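Local coordinates for protein membrane-bound lytic murein transglycosylase (Agrobacterium tumefaciens, PDB 2PNW) that probably cleaves the glycan strands of peptidoglycan (murein) non-hydrolytically at the membrane, as a lytic transglycosylase of the MltA family, at residues Pro104-Ser109 / Phe184-Gln189; Glu173-Arg178 / Ala192-Pro197. All coordinates share one frame; numbering follows the deposited sequence.

Overall arrangement
Contacts 1 and 2 lie side by side, their centres about 8 Å apart, within the MltA-specific insert region. Along the chain their segments alternate: 104-109, then 173-178, 184-189 and 192-197. Strand 96-109 lies between strand 173-177, antiparallel to it, and strand 191-195, parallel to it, while helix 180-189 links these two neighbours. Contact 1 sets the helix against the central strand; contact 2 joins side chains on and next to the two flanking strands. Backbone bonds tie the pair together: Pro104 O lies 2.8 Å from Arg193 N, and Ser109 N lies 2.9 Å from Trp176 O. The two contacts are thus organised around strand 96-109 and the helix that joins its neighbours.

Contact 1 of 2, residues Pro104-Ser109 / Phe184-Gln189; sequences PELEVS and FFVHVQ
Val186 turns its CG2 toward Pro104 and Leu106 because its CG1 stands anti to the backbone N (chi1 166°), which puts CG2 anti to the carbonyl carbon. Gln189, one helical turn after Val186, has its CG anti to the carbonyl carbon (chi1 -56°), which lays CG against the proline; the bend at chi2 (-38°) then turns the amide back toward the helix.

The Pro104 ring is the centre of the packing. Its CG lies 3.9 Å from Val186 CG2 and 3.7 Å from Gln189 CG, so a single ring corner touches both helix residues. The neighbouring ring atoms share the work: CB approaches Val186 CG2 at 4.0 Å, and CD faces the aliphatic part of Gln189, 3.9 Å from its CB. Farther along the strand, Leu106 CD2 reaches Val186 CG2 at 4.1 Å, so that one methyl serves both strand residues. The contact between the segments is apolar and largely buried.

The amide of Gln189 is held at both ends. Its NE2 makes a weak bond to Phe185 O, 3.3 Å long, back along its own helix, while OE1 accepts from the backbone N of Tyr102. The second bond ties the helix to the strand just ahead of Pro104, and together they probably restrain the rotation of the amide.

Leu106 also packs on Asp182 and Leu183 earlier in the helix. On the strand side, Leu106 and Val108 are joined by backbone hydrogen bonds to strand 191-195. Helix 180-189 therefore packs against strand 96-109 and touches its parallel neighbour, strand 191-195, through Val186 on Ala192.

Contact 2 of 2, residues Glu173-Arg178 / Ala192-Pro197; sequences EIAWAR and ARLVFP
Ala175 CB meets the end of the Phe196 ring, 3.9 Å from CZ and 4.0 Å from CE1, in an oblique approach. Beside it, Leu194 CD1 lies 4.0 Å from Ile174 CG2, the two side chains crossing at about a right angle; the same Leu194 methyl stands 4.3 Å from Ala175 CB. Four apolar side chains thus close the gap between two backbones whose nearest CA atoms, those of Ala175 and Leu194, are 8.4 Å apart. Phe196 has CG anti to its carbonyl carbon (chi1 -72°), which swings the ring back toward Ala175.

Around these groups lies a second apolar shell. Val108 packs against Ala175, Leu194 and Phe196, while Ile204 packs on both Ile174 and Leu194. Ile120 touches Leu194, and its backbone is hydrogen-bonded to Ile174 and Ala175, where the chain turns a corner.

The contact therefore spans from strand 173-177 to strand 191-195 and the loop that follows it, across strand 96-109, which pairs with both strands. Strands 118-121 and 201-209 contribute Ile120 and Ile204 to this apolar cluster, and helix 180-189 connects the two contact strands along the chain.

Contact 1 of 2, residues Pro104-Ser109 / Phe184-Gln189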
# COMPACT_ATOMS: atom_id res chain seq x y z
N PRO A 104 -0.67 6.88 9.06
CA PRO A 104 -0.59 8.06 9.92
C PRO A 104 -1.61 8.09 11.04
O PRO A 104 -2.70 7.50 10.95
CB PRO A 104 -0.85 9.25 8.95
CG PRO A 104 -0.73 8.67 7.54
CD PRO A 104 -1.16 7.23 7.71
N GLU A 105 -1.26 8.80 12.10
CA GLU A 105 -2.22 9.17 13.09
C GLU A 105 -2.77 10.55 12.67
O GLU A 105 -1.99 11.47 12.39
CB GLU A 105 -1.51 9.22 14.44
CG GLU A 105 -2.42 9.44 15.58
CD GLU A 105 -1.70 9.26 16.91
OE1 GLU A 105 -1.43 8.10 17.29
OE2 GLU A 105 -1.42 10.29 17.57
N LEU A 106 -4.09 10.68 12.61
CA LEU A 106 -4.72 11.92 12.20
C LEU A 106 -5.68 12.42 13.27
O LEU A 106 -6.62 11.71 13.64
CB LEU A 106 -5.48 11.71 10.89
CG LEU A 106 -6.15 12.92 10.22
CD1 LEU A 106 -5.11 13.94 9.72
CD2 LEU A 106 -7.05 12.49 9.06
N GLU A 107 -5.45 13.64 13.76
CA GLU A 107 -6.38 14.29 14.68
C GLU A 107 -7.68 14.63 13.99
O GLU A 107 -7.69 15.24 12.90
CB GLU A 107 -5.77 15.59 15.26
CG GLU A 107 -4.58 15.31 16.19
CD GLU A 107 -3.96 16.59 16.75
OE1 GLU A 107 -4.45 17.71 16.45
OE2 GLU A 107 -2.96 16.45 17.49
N VAL A 108 -8.79 14.27 14.64
CA VAL A 108 -10.13 14.53 14.13
C VAL A 108 -11.10 14.94 15.22
O VAL A 108 -10.76 14.87 16.41
CB VAL A 108 -10.71 13.29 13.38
CG1 VAL A 108 -9.78 12.91 12.21
CG2 VAL A 108 -10.88 12.10 14.34
N SER A 109 -12.29 15.37 14.80
CA SER A 109 -13.40 15.61 15.67
C SER A 109 -14.67 14.98 15.10
O SER A 109 -14.84 14.82 13.87
CB SER A 109 -13.62 17.12 15.85
OG SER A 109 -14.77 17.35 16.66
N PHE A 184 -4.84 14.75 3.08
CA PHE A 184 -4.33 14.34 1.77
C PHE A 184 -3.33 13.19 1.86
O PHE A 184 -3.44 12.19 1.11
CB PHE A 184 -3.72 15.55 1.00
CG PHE A 184 -3.32 15.22 -0.43
CD1 PHE A 184 -4.24 15.38 -1.47
CD2 PHE A 184 -2.06 14.71 -0.72
CE1 PHE A 184 -3.88 15.10 -2.80
CE2 PHE A 184 -1.69 14.41 -2.05
CZ PHE A 184 -2.63 14.59 -3.09
N PHE A 185 -2.35 13.30 2.75
CA PHE A 185 -1.38 12.22 2.90
C PHE A 185 -1.98 10.90 3.42
O PHE A 185 -1.48 9.84 3.08
CB PHE A 185 -0.21 12.67 3.75
CG PHE A 185 0.85 13.39 2.96
CD1 PHE A 185 1.94 12.70 2.45
CD2 PHE A 185 0.74 14.76 2.70
CE1 PHE A 185 2.93 13.36 1.70
CE2 PHE A 185 1.71 15.43 1.96
CZ PHE A 185 2.81 14.75 1.47
N VAL A 186 -3.02 10.99 4.23
CA VAL A 186 -3.83 9.79 4.58
C VAL A 186 -4.47 9.14 3.33
O VAL A 186 -4.43 7.92 3.17
CB VAL A 186 -4.88 10.16 5.66
CG1 VAL A 186 -5.96 9.06 5.80
CG2 VAL A 186 -4.15 10.44 6.99
N HIS A 187 -5.03 9.93 2.42
CA HIS A 187 -5.49 9.37 1.14
C HIS A 187 -4.36 8.64 0.42
O HIS A 187 -4.58 7.56 -0.12
CB HIS A 187 -6.04 10.47 0.21
CG HIS A 187 -7.40 10.98 0.59
ND1 HIS A 187 -8.43 11.08 -0.32
CD2 HIS A 187 -7.92 11.39 1.79
CE1 HIS A 187 -9.52 11.54 0.29
NE2 HIS A 187 -9.23 11.75 1.56
N VAL A 188 -3.16 9.23 0.41
CA VAL A 188 -2.02 8.62 -0.28
C VAL A 188 -1.60 7.31 0.38
O VAL A 188 -1.34 6.30 -0.32
CB VAL A 188 -0.81 9.61 -0.34
CG1 VAL A 188 0.40 8.97 -1.02
CG2 VAL A 188 -1.22 10.88 -1.10
N GLN A 189 -1.53 7.29 1.71
CA GLN A 189 -1.13 6.05 2.42
C GLN A 189 -2.23 4.97 2.31
O GLN A 189 -1.91 3.76 2.23
CB GLN A 189 -0.83 6.31 3.91
CG GLN A 189 0.23 7.39 4.23
CD GLN A 189 1.39 7.41 3.28
OE1 GLN A 189 2.22 6.52 3.28
NE2 GLN A 189 1.46 8.46 2.46

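Contact 2 of 2, residues Glu173-Arg178 / Ala192-Pro197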
# COMPACT_ATOMS: atom_id res chain seq x y z
N GLU A 173 -20.00 11.46 6.56
CA GLU A 173 -18.73 11.74 7.21
C GLU A 173 -18.47 10.73 8.33
O GLU A 173 -19.39 10.41 9.11
CB GLU A 173 -18.72 13.18 7.80
CG GLU A 173 -19.05 14.30 6.77
CD GLU A 173 -20.53 14.57 6.56
OE1 GLU A 173 -21.40 13.96 7.26
OE2 GLU A 173 -20.84 15.40 5.66
N ILE A 174 -17.24 10.23 8.38
CA ILE A 174 -16.71 9.42 9.49
C ILE A 174 -16.26 10.36 10.63
O ILE A 174 -16.52 10.08 11.80
CB ILE A 174 -15.53 8.56 9.01
CG1 ILE A 174 -16.00 7.56 7.93
CG2 ILE A 174 -14.81 7.81 10.18
CD1 ILE A 174 -14.87 6.89 7.15
N ALA A 175 -15.60 11.46 10.26
CA ALA A 175 -15.07 12.46 11.19
C ALA A 175 -14.59 13.66 10.37
O ALA A 175 -14.65 13.62 9.13
CB ALA A 175 -13.89 11.89 12.03
N TRP A 176 -14.11 14.71 11.06
CA TRP A 176 -13.60 15.92 10.43
C TRP A 176 -12.19 16.19 10.89
O TRP A 176 -11.93 16.22 12.09
CB TRP A 176 -14.47 17.14 10.80
CG TRP A 176 -15.69 17.28 9.98
CD1 TRP A 176 -15.84 18.04 8.83
CD2 TRP A 176 -16.95 16.67 10.22
NE1 TRP A 176 -17.12 17.93 8.36
CE2 TRP A 176 -17.82 17.10 9.19
CE3 TRP A 176 -17.44 15.81 11.21
CZ2 TRP A 176 -19.14 16.71 9.13
CZ3 TRP A 176 -18.74 15.40 11.14
CH2 TRP A 176 -19.58 15.83 10.10
N ALA A 177 -11.27 16.39 9.94
CA ALA A 177 -9.87 16.69 10.24
C ALA A 177 -9.69 18.22 10.28
O ALA A 177 -10.56 18.97 9.83
CB ALA A 177 -8.97 16.08 9.16
N ARG A 178 -8.56 18.68 10.82
CA ARG A 178 -8.26 20.12 10.87
C ARG A 178 -7.13 20.50 9.94
O ARG A 178 -6.85 21.70 9.78
CB ARG A 178 -7.91 20.58 12.30
CG ARG A 178 -6.71 19.87 12.90
CD ARG A 178 -6.40 20.39 14.33
NE ARG A 178 -6.19 21.83 14.30
CZ ARG A 178 -6.30 22.65 15.35
NH1 ARG A 178 -6.63 22.17 16.55
NH2 ARG A 178 -6.09 23.96 15.18
N ALA A 192 -5.46 5.15 8.19
CA ALA A 192 -5.03 6.04 9.27
C ALA A 192 -5.58 5.57 10.58
O ALA A 192 -6.60 4.87 10.61
CB ALA A 192 -5.54 7.46 9.01
N ARG A 193 -4.92 6.00 11.66
CA ARG A 193 -5.51 5.92 13.00
C ARG A 193 -6.07 7.29 13.36
O ARG A 193 -5.32 8.24 13.49
CB ARG A 193 -4.44 5.50 14.01
CG ARG A 193 -3.86 4.14 13.68
CD ARG A 193 -3.36 3.36 14.88
NE ARG A 193 -2.96 4.21 16.01
CZ ARG A 193 -3.13 3.85 17.28
NH1 ARG A 193 -3.70 2.68 17.57
NH2 ARG A 193 -2.74 4.66 18.26
N LEU A 194 -7.39 7.41 13.47
CA LEU A 194 -8.03 8.68 13.80
C LEU A 194 -8.06 8.84 15.33
O LEU A 194 -8.50 7.92 16.04
CB LEU A 194 -9.46 8.72 13.24
CG LEU A 194 -9.67 8.42 11.75
CD1 LEU A 194 -11.13 8.67 11.40
CD2 LEU A 194 -8.73 9.34 10.91
N VAL A 195 -7.59 9.98 15.82
CA VAL A 195 -7.57 10.24 17.27
C VAL A 195 -8.47 11.44 17.57
O VAL A 195 -8.27 12.53 17.01
CB VAL A 195 -6.15 10.54 17.80
CG1 VAL A 195 -6.13 10.52 19.35
CG2 VAL A 195 -5.17 9.52 17.29
N PHE A 196 -9.46 11.22 18.43
CA PHE A 196 -10.46 12.24 18.72
C PHE A 196 -10.03 13.03 19.99
O PHE A 196 -9.15 12.59 20.71
CB PHE A 196 -11.81 11.57 18.95
CG PHE A 196 -12.45 11.02 17.70
CD1 PHE A 196 -13.51 11.69 17.09
CD2 PHE A 196 -12.00 9.82 17.15
CE1 PHE A 196 -14.11 11.17 15.93
CE2 PHE A 196 -12.60 9.29 15.98
CZ PHE A 196 -13.67 9.97 15.38
N PRO A 197 -10.67 14.18 20.26
CA PRO A 197 -10.26 15.04 21.38
C PRO A 197 -10.48 14.39 22.75
O PRO A 197 -9.84 14.79 23.73
CB PRO A 197 -11.14 16.29 21.21
CG PRO A 197 -11.55 16.27 19.77
CD PRO A 197 -11.79 14.79 19.53